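PDB 1GKR: L-hydantoinase from Arthrobacter aurescens, which hydrolyses the cyclic amide ring of 5-substituted hydantoins, preferring aryl over alkyl derivatives, with two zinc ions in each subunit of a homotetramer. Local coordinates for residues 208-214 against 283-289; 246-250 against 303-307; 184-190 against 215-221. One frame throughout, in Å; residues are numbered along the deposited sequence.

Overall arrangement
All three contacts lie in the TIM-barrel domain, among the helices and loops around strands 179-182, 234-237, 259-263 and 308-309. Interactions 1 and 3 are neighbours, centres 11 Å apart, joined by the R289 NH1 to E217 OE1 salt bridge (2.8 Å) and a probable hydrogen bond from Q212 NE2 to E185 OE2 (3.0 Å). Both reach the metal centre: the A285 and E185 side chains each come within about 6 Å of a zinc ion. Interaction 2 keeps farther from the metals, the I306 side chain about 10 Å from that of zinc ligand H239; its centre is about 20 Å from interaction 1's and 18 Å from interaction 3's, yet I249 CG1 packs on I221 CG2 at 3.7 Å.

Interaction 1: residues 208-214 against 283-289; sequences YEASQPV and KVAPPVR
Residues from Y208 on belong to the end of helix 205-211; Q212 (phi/psi -136/60) breaks away, and P213 is the N-cap of helix 214-231. Opposite runs the irregular, mostly extended loop 283-289, with a cis peptide bond before P286. The backbones come closest at E209 and P287, CA to CA 5.5 Å. Y208 (chi1 t) donates from OH to V284 O at 2.6 Å, while the K283 chain, all t, crosses one ring face: CE is 3.8 Å from the ring centroid, a CH-pi contact, and NZ, hydrogen-bonded to A331 O and V328 O, makes an off-centre cation-pi at 5.0 Å. P287 CG touches Y208 CE2 at 3.9 Å. R289 NE forms a salt bridge with E209 OE2 (3.2 Å), and its NH2 donates to Q212 O at a very short 2.4 Å; V214 CG1 covers a guanidinium face. With NH1 hydrogen-bonded to S241 and salt-bridged to E217, R289 ties the helix-to-helix turn to a loop whose V284 and A285 border zinc ligands D312 and H183.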
loop_
_atom_site.group_PDB
_atom_site.type_symbol
_atom_site.label_atom_id
_atom_site.label_comp_id
_atom_site.label_asym_id
_atom_site.label_seq_id
_atom_site.Cartn_x
_atom_site.Cartn_y
_atom_site.Cartn_z
ATOM N N TYR A 208 22.932 17.689 -17.154
ATOM C CA TYR A 208 22.158 18.508 -16.248
ATOM C C TYR A 208 21.045 17.676 -15.610
ATOM O O TYR A 208 20.969 17.561 -14.387
ATOM C CB TYR A 208 21.558 19.695 -16.999
ATOM C CG TYR A 208 20.524 20.436 -16.195
ATOM C CD1 TYR A 208 20.852 21.017 -14.972
ATOM C CD2 TYR A 208 19.205 20.509 -16.623
ATOM C CE1 TYR A 208 19.891 21.647 -14.194
ATOM C CE2 TYR A 208 18.229 21.139 -15.846
ATOM C CZ TYR A 208 18.582 21.704 -14.634
ATOM O OH TYR A 208 17.628 22.327 -13.865
ATOM N N GLU A 209 20.190 17.097 -16.445
ATOM C CA GLU A 209 19.073 16.281 -15.976
ATOM C C GLU A 209 19.544 15.255 -14.945
ATOM O O GLU A 209 18.899 15.048 -13.912
ATOM C CB GLU A 209 18.423 15.569 -17.172
ATOM C CG GLU A 209 17.034 14.958 -16.939
ATOM C CD GLU A 209 17.052 13.579 -16.271
ATOM O OE1 GLU A 209 18.012 12.803 -16.490
ATOM O OE2 GLU A 209 16.084 13.264 -15.542
ATOM N N ALA A 210 20.680 14.621 -15.221
ATOM C CA ALA A 210 21.206 13.606 -14.317
ATOM C C ALA A 210 21.651 14.163 -12.981
ATOM O O ALA A 210 21.681 13.430 -11.998
ATOM C CB ALA A 210 22.351 12.878 -14.963
ATOM N N SER A 211 22.001 15.448 -12.944
ATOM C CA SER A 211 22.457 16.066 -11.698
ATOM C C SER A 211 21.297 16.363 -10.740
ATOM O O SER A 211 21.508 16.616 -9.552
ATOM C CB SER A 211 23.262 17.347 -11.988
ATOM O OG SER A 211 22.451 18.388 -12.501
ATOM N N GLN A 212 20.075 16.331 -11.259
ATOM C CA GLN A 212 18.885 16.566 -10.448
ATOM C C GLN A 212 17.869 15.507 -10.845
ATOM O O GLN A 212 16.788 15.825 -11.308
ATOM C CB GLN A 212 18.323 17.960 -10.721
ATOM C CG GLN A 212 19.358 19.071 -10.563
ATOM C CD GLN A 212 18.766 20.476 -10.621
ATOM O OE1 GLN A 212 19.490 21.453 -10.800
ATOM N NE2 GLN A 212 17.453 20.584 -10.459
ATOM N N PRO A 213 18.219 14.223 -10.663
ATOM C CA PRO A 213 17.377 13.066 -10.998
ATOM C C PRO A 213 16.028 13.017 -10.301
ATOM O O PRO A 213 15.796 13.749 -9.338
ATOM C CB PRO A 213 18.268 11.874 -10.638
ATOM C CG PRO A 213 19.086 12.395 -9.521
ATOM C CD PRO A 213 19.451 13.784 -9.983
ATOM N N VAL A 214 15.143 12.145 -10.779
ATOM C CA VAL A 214 13.820 12.051 -10.182
ATOM C C VAL A 214 13.859 11.554 -8.745
ATOM O O VAL A 214 13.076 12.013 -7.912
ATOM C CB VAL A 214 12.854 11.125 -10.986
ATOM C CG1 VAL A 214 12.915 11.446 -12.452
ATOM C CG2 VAL A 214 13.192 9.701 -10.757
ATOM N N LYS A 283 16.261 24.418 -20.269
ATOM C CA LYS A 283 16.829 24.156 -18.957
ATOM C C LYS A 283 15.966 24.805 -17.902
ATOM O O LYS A 283 15.932 26.031 -17.779
ATOM C CB LYS A 283 18.241 24.705 -18.841
ATOM C CG LYS A 283 18.881 24.322 -17.534
ATOM C CD LYS A 283 20.280 24.860 -17.422
ATOM C CE LYS A 283 20.841 24.610 -16.045
ATOM N NZ LYS A 283 22.160 25.255 -15.902
ATOM N N VAL A 284 15.277 23.976 -17.131
ATOM C CA VAL A 284 14.396 24.479 -16.098
ATOM C C VAL A 284 14.572 23.588 -14.855
ATOM O O VAL A 284 15.231 22.550 -14.929
ATOM C CB VAL A 284 12.955 24.474 -16.662
ATOM C CG1 VAL A 284 12.362 23.110 -16.544
ATOM C CG2 VAL A 284 12.117 25.541 -15.995
ATOM N N ALA A 285 14.035 23.985 -13.705
ATOM C CA ALA A 285 14.190 23.158 -12.498
ATOM C C ALA A 285 12.875 23.007 -11.786
ATOM O O ALA A 285 12.245 24.010 -11.441
ATOM C CB ALA A 285 15.179 23.771 -11.558
ATOM N N PRO A 286 12.444 21.758 -11.541
ATOM C CA PRO A 286 13.096 20.487 -11.882
ATOM C C PRO A 286 13.246 20.307 -13.383
ATOM O O PRO A 286 12.504 20.897 -14.166
ATOM C CB PRO A 286 12.146 19.435 -11.321
ATOM C CG PRO A 286 11.356 20.158 -10.332
ATOM C CD PRO A 286 11.135 21.502 -10.943
ATOM N N PRO A 287 14.185 19.448 -13.801
ATOM C CA PRO A 287 14.453 19.168 -15.214
ATOM C C PRO A 287 13.269 18.537 -15.935
ATOM O O PRO A 287 12.427 17.870 -15.317
ATOM C CB PRO A 287 15.630 18.200 -15.158
ATOM C CG PRO A 287 16.272 18.486 -13.841
ATOM C CD PRO A 287 15.097 18.677 -12.940
ATOM N N VAL A 288 13.204 18.757 -17.245
ATOM C CA VAL A 288 12.166 18.147 -18.056
ATOM C C VAL A 288 12.591 16.689 -18.082
ATOM O O VAL A 288 13.783 16.386 -18.135
ATOM C CB VAL A 288 12.166 18.709 -19.471
ATOM C CG1 VAL A 288 11.264 17.889 -20.361
ATOM C CG2 VAL A 288 11.691 20.140 -19.436
ATOM N N ARG A 289 11.628 15.782 -18.025
ATOM C CA ARG A 289 11.951 14.369 -17.999
ATOM C C ARG A 289 11.854 13.623 -19.333
ATOM O O ARG A 289 11.638 14.219 -20.387
ATOM C CB ARG A 289 11.090 13.691 -16.942
ATOM C CG ARG A 289 11.787 13.507 -15.603
ATOM C CD ARG A 289 12.161 14.781 -14.864
ATOM N NE ARG A 289 13.502 14.625 -14.299
ATOM C CZ ARG A 289 13.882 15.008 -13.081
ATOM N NH1 ARG A 289 13.031 15.584 -12.249
ATOM N NH2 ARG A 289 15.133 14.818 -12.697
#

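Interaction 2: residues 246-250 against 303-307; sequences VELIH and NGLID
This is a helix-to-loop contact on the outer layer of the barrel, where residues 246-250 of helix 243-254 meet the turn 303-307 leading from helix 291-303 into strand 308-309. The first segment is helical, with H250 N bonded to V246 O at 2.9 Å. In the second, G304 has phi/psi 94/6 and ends the preceding helix in a Schellman motif; at these angles a CB would jam against the carbonyl O of N303. L305 follows at -82/-16 and I306 is extended. H250 and L305 set the register, CA to CA 5.9 Å. H250 (chi1 t) lays its ring over L305 (chi1 m, chi2 p), whose CG stands 3.7 Å from the ring centroid in a CH-pi contact. One turn earlier, V246 CG1 packs against L305 CB at 3.7 Å and I306 CG1 at 3.9 Å. No direct hydrogen bond crosses; water 1 lies 3.2 Å from H250 ND1, 3.0 Å from L305 O and 2.8 Å from D307 OD2. D307 OD2 accepts from C261 N of strand 259-263. The contact joins the helix between strands 234-237 and 259-263 to the turn into the next strand, 308-309, within the beta/alpha repeat of a TIM barrel.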
loop_
_atom_site.group_PDB
_atom_site.type_symbol
_atom_site.label_atom_id
_atom_site.label_comp_id
_atom_site.label_asym_id
_atom_site.label_seq_id
_atom_site.Cartn_x
_atom_site.Cartn_y
_atom_site.Cartn_z
ATOM N N VAL A 246 3.787 12.596 -9.121
ATOM C CA VAL A 246 2.372 12.907 -9.190
ATOM C C VAL A 246 1.637 11.856 -8.369
ATOM O O VAL A 246 0.791 12.187 -7.534
ATOM C CB VAL A 246 1.848 12.884 -10.646
ATOM C CG1 VAL A 246 0.336 13.055 -10.664
ATOM C CG2 VAL A 246 2.496 14.011 -11.436
ATOM N N GLU A 247 1.985 10.587 -8.583
ATOM C CA GLU A 247 1.328 9.519 -7.851
ATOM C C GLU A 247 1.496 9.642 -6.329
ATOM O O GLU A 247 0.523 9.498 -5.582
ATOM C CB GLU A 247 1.811 8.162 -8.365
ATOM C CG GLU A 247 0.681 7.309 -8.961
ATOM C CD GLU A 247 1.000 6.783 -10.361
ATOM O OE1 GLU A 247 2.029 6.078 -10.514
ATOM O OE2 GLU A 247 0.220 7.069 -11.307
ATOM N N LEU A 248 2.713 9.924 -5.872
ATOM C CA LEU A 248 2.982 10.078 -4.444
ATOM C C LEU A 248 2.035 11.093 -3.817
ATOM O O LEU A 248 1.459 10.847 -2.758
ATOM C CB LEU A 248 4.424 10.536 -4.235
ATOM C CG LEU A 248 5.485 9.546 -3.727
ATOM C CD1 LEU A 248 5.210 8.150 -4.233
ATOM C CD2 LEU A 248 6.860 10.015 -4.197
ATOM N N ILE A 249 1.877 12.235 -4.477
ATOM C CA ILE A 249 1.006 13.289 -3.975
ATOM C C ILE A 249 -0.447 12.859 -4.046
ATOM O O ILE A 249 -1.211 13.033 -3.087
ATOM C CB ILE A 249 1.186 14.599 -4.783
ATOM C CG1 ILE A 249 2.598 15.132 -4.576
ATOM C CG2 ILE A 249 0.186 15.639 -4.342
ATOM C CD1 ILE A 249 2.946 16.262 -5.486
ATOM N N HIS A 250 -0.832 12.301 -5.189
ATOM C CA HIS A 250 -2.201 11.843 -5.364
ATOM C C HIS A 250 -2.581 10.843 -4.269
ATOM O O HIS A 250 -3.628 10.964 -3.629
ATOM C CB HIS A 250 -2.375 11.190 -6.728
ATOM C CG HIS A 250 -3.802 10.934 -7.073
ATOM N ND1 HIS A 250 -4.752 11.936 -7.072
ATOM C CD2 HIS A 250 -4.460 9.789 -7.367
ATOM C CE1 HIS A 250 -5.935 11.415 -7.345
ATOM N NE2 HIS A 250 -5.787 10.115 -7.527
ATOM N N ASN A 303 -6.757 12.114 -16.464
ATOM C CA ASN A 303 -7.411 11.304 -15.455
ATOM C C ASN A 303 -7.627 11.949 -14.092
ATOM O O ASN A 303 -8.202 11.335 -13.194
ATOM C CB ASN A 303 -6.672 9.979 -15.305
ATOM C CG ASN A 303 -6.918 9.054 -16.483
ATOM O OD1 ASN A 303 -8.058 8.866 -16.895
ATOM N ND2 ASN A 303 -5.856 8.471 -17.026
ATOM N N GLY A 304 -7.168 13.181 -13.925
ATOM C CA GLY A 304 -7.383 13.852 -12.659
ATOM C C GLY A 304 -6.319 13.782 -11.581
ATOM O O GLY A 304 -6.574 14.259 -10.478
ATOM N N LEU A 305 -5.150 13.207 -11.860
ATOM C CA LEU A 305 -4.100 13.144 -10.844
ATOM C C LEU A 305 -3.297 14.439 -10.737
ATOM O O LEU A 305 -2.575 14.661 -9.764
ATOM C CB LEU A 305 -3.148 11.987 -11.112
ATOM C CG LEU A 305 -3.698 10.622 -10.717
ATOM C CD1 LEU A 305 -4.869 10.287 -11.602
ATOM C CD2 LEU A 305 -2.621 9.582 -10.858
ATOM N N ILE A 306 -3.411 15.293 -11.741
ATOM C CA ILE A 306 -2.707 16.557 -11.715
ATOM C C ILE A 306 -3.732 17.635 -11.406
ATOM O O ILE A 306 -4.617 17.901 -12.199
ATOM C CB ILE A 306 -2.020 16.791 -13.049
ATOM C CG1 ILE A 306 -0.922 15.733 -13.209
ATOM C CG2 ILE A 306 -1.488 18.201 -13.117
ATOM C CD1 ILE A 306 -0.050 15.911 -14.409
ATOM N N ASP A 307 -3.606 18.251 -10.244
ATOM C CA ASP A 307 -4.561 19.255 -9.798
ATOM C C ASP A 307 -4.569 20.604 -10.491
ATOM O O ASP A 307 -5.638 21.141 -10.777
ATOM C CB ASP A 307 -4.401 19.453 -8.298
ATOM C CG ASP A 307 -4.565 18.162 -7.545
ATOM O OD1 ASP A 307 -5.706 17.659 -7.543
ATOM O OD2 ASP A 307 -3.567 17.641 -6.984
HETATM O O HOH W 1 -3.304 14.809 -6.844
#

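Interaction 3: residues 184-190 against 215-221; sequences AENETII and FQENEAI
Residues 184-186 are an extended link from zinc ligand H183 into helix 187-199, and they run across one side of residues 215-221 of helix 214-231. The closest CA pairs are E185 with E217 at 4.5 Å and N186 with Q216 at 5.6 Å, a spacing allowed by A220, whose CB lies 3.3 Å from E185 N and 3.7 Å from A184 CB. Q216, curled back by chi1 p and chi2 p, uses both ends of its amide: OE1 accepts from N186 N at 2.7 Å, and NE2 donates to E185 OE2 at 2.9 Å. N186 (chi1 t) is the N-cap of helix 187-199: OD1 accepts from I189 N at 3.1 Å, and ND2 donates to E219 OE1 at 2.9 Å. Water 2 donates to A184 O (3.2 Å) and E217 OE2 (2.7 Å). Apolar contacts fill in around this network, with I189 CG2 4.1 Å from F215 CZ and A184 CB 4.1 Å from I221 CG1. Beyond the two segments, E185 OE1 is hydrogen-bonded to H183 NE2, which makes this carboxylate a second-shell partner of a zinc-binding histidine, and N186 ND2 also donates to D163 of a neighbouring subunit. E219 OE1 is balanced by a salt bridge to R223, while E217 OE1 accepts from S241 and N242 and forms a salt bridge with R289. The link follows strand 179-182 and lies against helix 214-231, with the E185 side chain about 6 Å from a zinc ion, and I221 of that helix packs on I249 of helix 243-254.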
loop_
_atom_site.group_PDB
_atom_site.type_symbol
_atom_site.label_atom_id
_atom_site.label_comp_id
_atom_site.label_asym_id
_atom_site.label_seq_id
_atom_site.Cartn_x
_atom_site.Cartn_y
_atom_site.Cartn_z
ATOM N N ALA A 184 10.074 21.500 -4.499
ATOM C CA ALA A 184 10.642 20.338 -3.837
ATOM C C ALA A 184 11.754 19.585 -4.531
ATOM O O ALA A 184 11.512 18.803 -5.446
ATOM C CB ALA A 184 9.533 19.364 -3.459
ATOM N N GLU A 185 12.979 19.827 -4.079
ATOM C CA GLU A 185 14.153 19.115 -4.576
ATOM C C GLU A 185 15.105 19.005 -3.407
ATOM O O GLU A 185 14.942 19.698 -2.411
ATOM C CB GLU A 185 14.820 19.844 -5.735
ATOM C CG GLU A 185 14.025 19.755 -7.021
ATOM C CD GLU A 185 14.840 20.131 -8.227
ATOM O OE1 GLU A 185 14.932 21.342 -8.543
ATOM O OE2 GLU A 185 15.401 19.204 -8.845
ATOM N N ASN A 186 16.084 18.119 -3.501
ATOM C CA ASN A 186 17.031 17.982 -2.408
ATOM C C ASN A 186 18.304 18.753 -2.761
ATOM O O ASN A 186 19.119 18.310 -3.572
ATOM C CB ASN A 186 17.351 16.514 -2.153
ATOM C CG ASN A 186 18.101 16.322 -0.868
ATOM O OD1 ASN A 186 19.156 16.919 -0.666
ATOM N ND2 ASN A 186 17.557 15.505 0.022
ATOM N N GLU A 187 18.452 19.919 -2.145
ATOM C CA GLU A 187 19.590 20.796 -2.392
ATOM C C GLU A 187 20.947 20.122 -2.299
ATOM O O GLU A 187 21.770 20.195 -3.205
ATOM C CB GLU A 187 19.546 21.962 -1.412
ATOM C CG GLU A 187 20.760 22.836 -1.460
ATOM C CD GLU A 187 20.411 24.299 -1.318
ATOM O OE1 GLU A 187 19.874 24.882 -2.293
ATOM O OE2 GLU A 187 20.663 24.863 -0.226
ATOM N N THR A 188 21.156 19.461 -1.179
ATOM C CA THR A 188 22.395 18.784 -0.873
ATOM C C THR A 188 22.803 17.645 -1.790
ATOM O O THR A 188 23.989 17.447 -2.038
ATOM C CB THR A 188 22.323 18.314 0.568
ATOM O OG1 THR A 188 23.009 19.253 1.388
ATOM C CG2 THR A 188 22.907 16.983 0.736
ATOM N N ILE A 189 21.827 16.889 -2.278
ATOM C CA ILE A 189 22.109 15.775 -3.176
ATOM C C ILE A 189 22.438 16.329 -4.547
ATOM O O ILE A 189 23.326 15.828 -5.232
ATOM C CB ILE A 189 20.908 14.820 -3.269
ATOM C CG1 ILE A 189 20.833 13.988 -1.984
ATOM C CG2 ILE A 189 21.024 13.928 -4.509
ATOM C CD1 ILE A 189 19.543 13.231 -1.820
ATOM N N ILE A 190 21.727 17.377 -4.943
ATOM C CA ILE A 190 21.988 17.992 -6.228
ATOM C C ILE A 190 23.434 18.471 -6.254
ATOM O O ILE A 190 24.142 18.253 -7.234
ATOM C CB ILE A 190 21.045 19.161 -6.486
ATOM C CG1 ILE A 190 19.634 18.622 -6.689
ATOM C CG2 ILE A 190 21.479 19.920 -7.718
ATOM C CD1 ILE A 190 18.594 19.686 -6.916
ATOM N N PHE A 215 14.778 10.643 -8.434
ATOM C CA PHE A 215 14.808 10.105 -7.085
ATOM C C PHE A 215 14.986 11.190 -6.032
ATOM O O PHE A 215 14.436 11.079 -4.934
ATOM C CB PHE A 215 15.855 8.991 -6.969
ATOM C CG PHE A 215 17.198 9.444 -6.504
ATOM C CD1 PHE A 215 17.425 9.726 -5.159
ATOM C CD2 PHE A 215 18.254 9.548 -7.400
ATOM C CE1 PHE A 215 18.686 10.104 -4.707
ATOM C CE2 PHE A 215 19.528 9.928 -6.963
ATOM C CZ PHE A 215 19.745 10.206 -5.615
ATOM N N GLN A 216 15.717 12.255 -6.352
ATOM C CA GLN A 216 15.873 13.313 -5.363
ATOM C C GLN A 216 14.662 14.241 -5.378
ATOM O O GLN A 216 14.261 14.758 -4.334
ATOM C CB GLN A 216 17.193 14.092 -5.548
ATOM C CG GLN A 216 17.406 14.827 -6.853
ATOM C CD GLN A 216 16.702 16.161 -6.892
ATOM O OE1 GLN A 216 16.626 16.870 -5.886
ATOM N NE2 GLN A 216 16.197 16.526 -8.065
ATOM N N GLU A 217 14.047 14.433 -6.543
ATOM C CA GLU A 217 12.865 15.285 -6.599
ATOM C C GLU A 217 11.781 14.595 -5.788
ATOM O O GLU A 217 11.073 15.212 -4.990
ATOM C CB GLU A 217 12.365 15.457 -8.034
ATOM C CG GLU A 217 11.030 16.187 -8.122
ATOM C CD GLU A 217 10.542 16.355 -9.547
ATOM O OE1 GLU A 217 10.921 15.554 -10.416
ATOM O OE2 GLU A 217 9.756 17.277 -9.814
ATOM N N ASN A 218 11.659 13.294 -5.995
ATOM C CA ASN A 218 10.643 12.537 -5.299
ATOM C C ASN A 218 10.898 12.398 -3.807
ATOM O O ASN A 218 9.962 12.289 -3.025
ATOM C CB ASN A 218 10.481 11.184 -5.977
ATOM C CG ASN A 218 9.826 11.307 -7.349
ATOM O OD1 ASN A 218 9.840 10.365 -8.141
ATOM N ND2 ASN A 218 9.241 12.470 -7.626
ATOM N N GLU A 219 12.159 12.419 -3.400
ATOM C CA GLU A 219 12.459 12.330 -1.980
ATOM C C GLU A 219 11.947 13.610 -1.316
ATOM O O GLU A 219 11.336 13.573 -0.245
ATOM C CB GLU A 219 13.965 12.185 -1.771
ATOM C CG GLU A 219 14.410 12.093 -0.317
ATOM C CD GLU A 219 14.407 13.443 0.402
ATOM O OE1 GLU A 219 14.877 14.429 -0.208
ATOM O OE2 GLU A 219 13.953 13.521 1.575
ATOM N N ALA A 220 12.187 14.747 -1.960
ATOM C CA ALA A 220 11.751 16.021 -1.412
ATOM C C ALA A 220 10.228 16.063 -1.325
ATOM O O ALA A 220 9.656 16.587 -0.360
ATOM C CB ALA A 220 12.262 17.161 -2.273
ATOM N N ILE A 221 9.562 15.511 -2.332
ATOM C CA ILE A 221 8.113 15.508 -2.312
ATOM C C ILE A 221 7.658 14.683 -1.103
ATOM O O ILE A 221 6.785 15.101 -0.330
ATOM C CB ILE A 221 7.558 14.926 -3.623
ATOM C CG1 ILE A 221 7.798 15.919 -4.762
ATOM C CG2 ILE A 221 6.086 14.637 -3.485
ATOM C CD1 ILE A 221 7.454 15.376 -6.159
HETATM O O HOH W 2 9.105 18.528 -7.532
#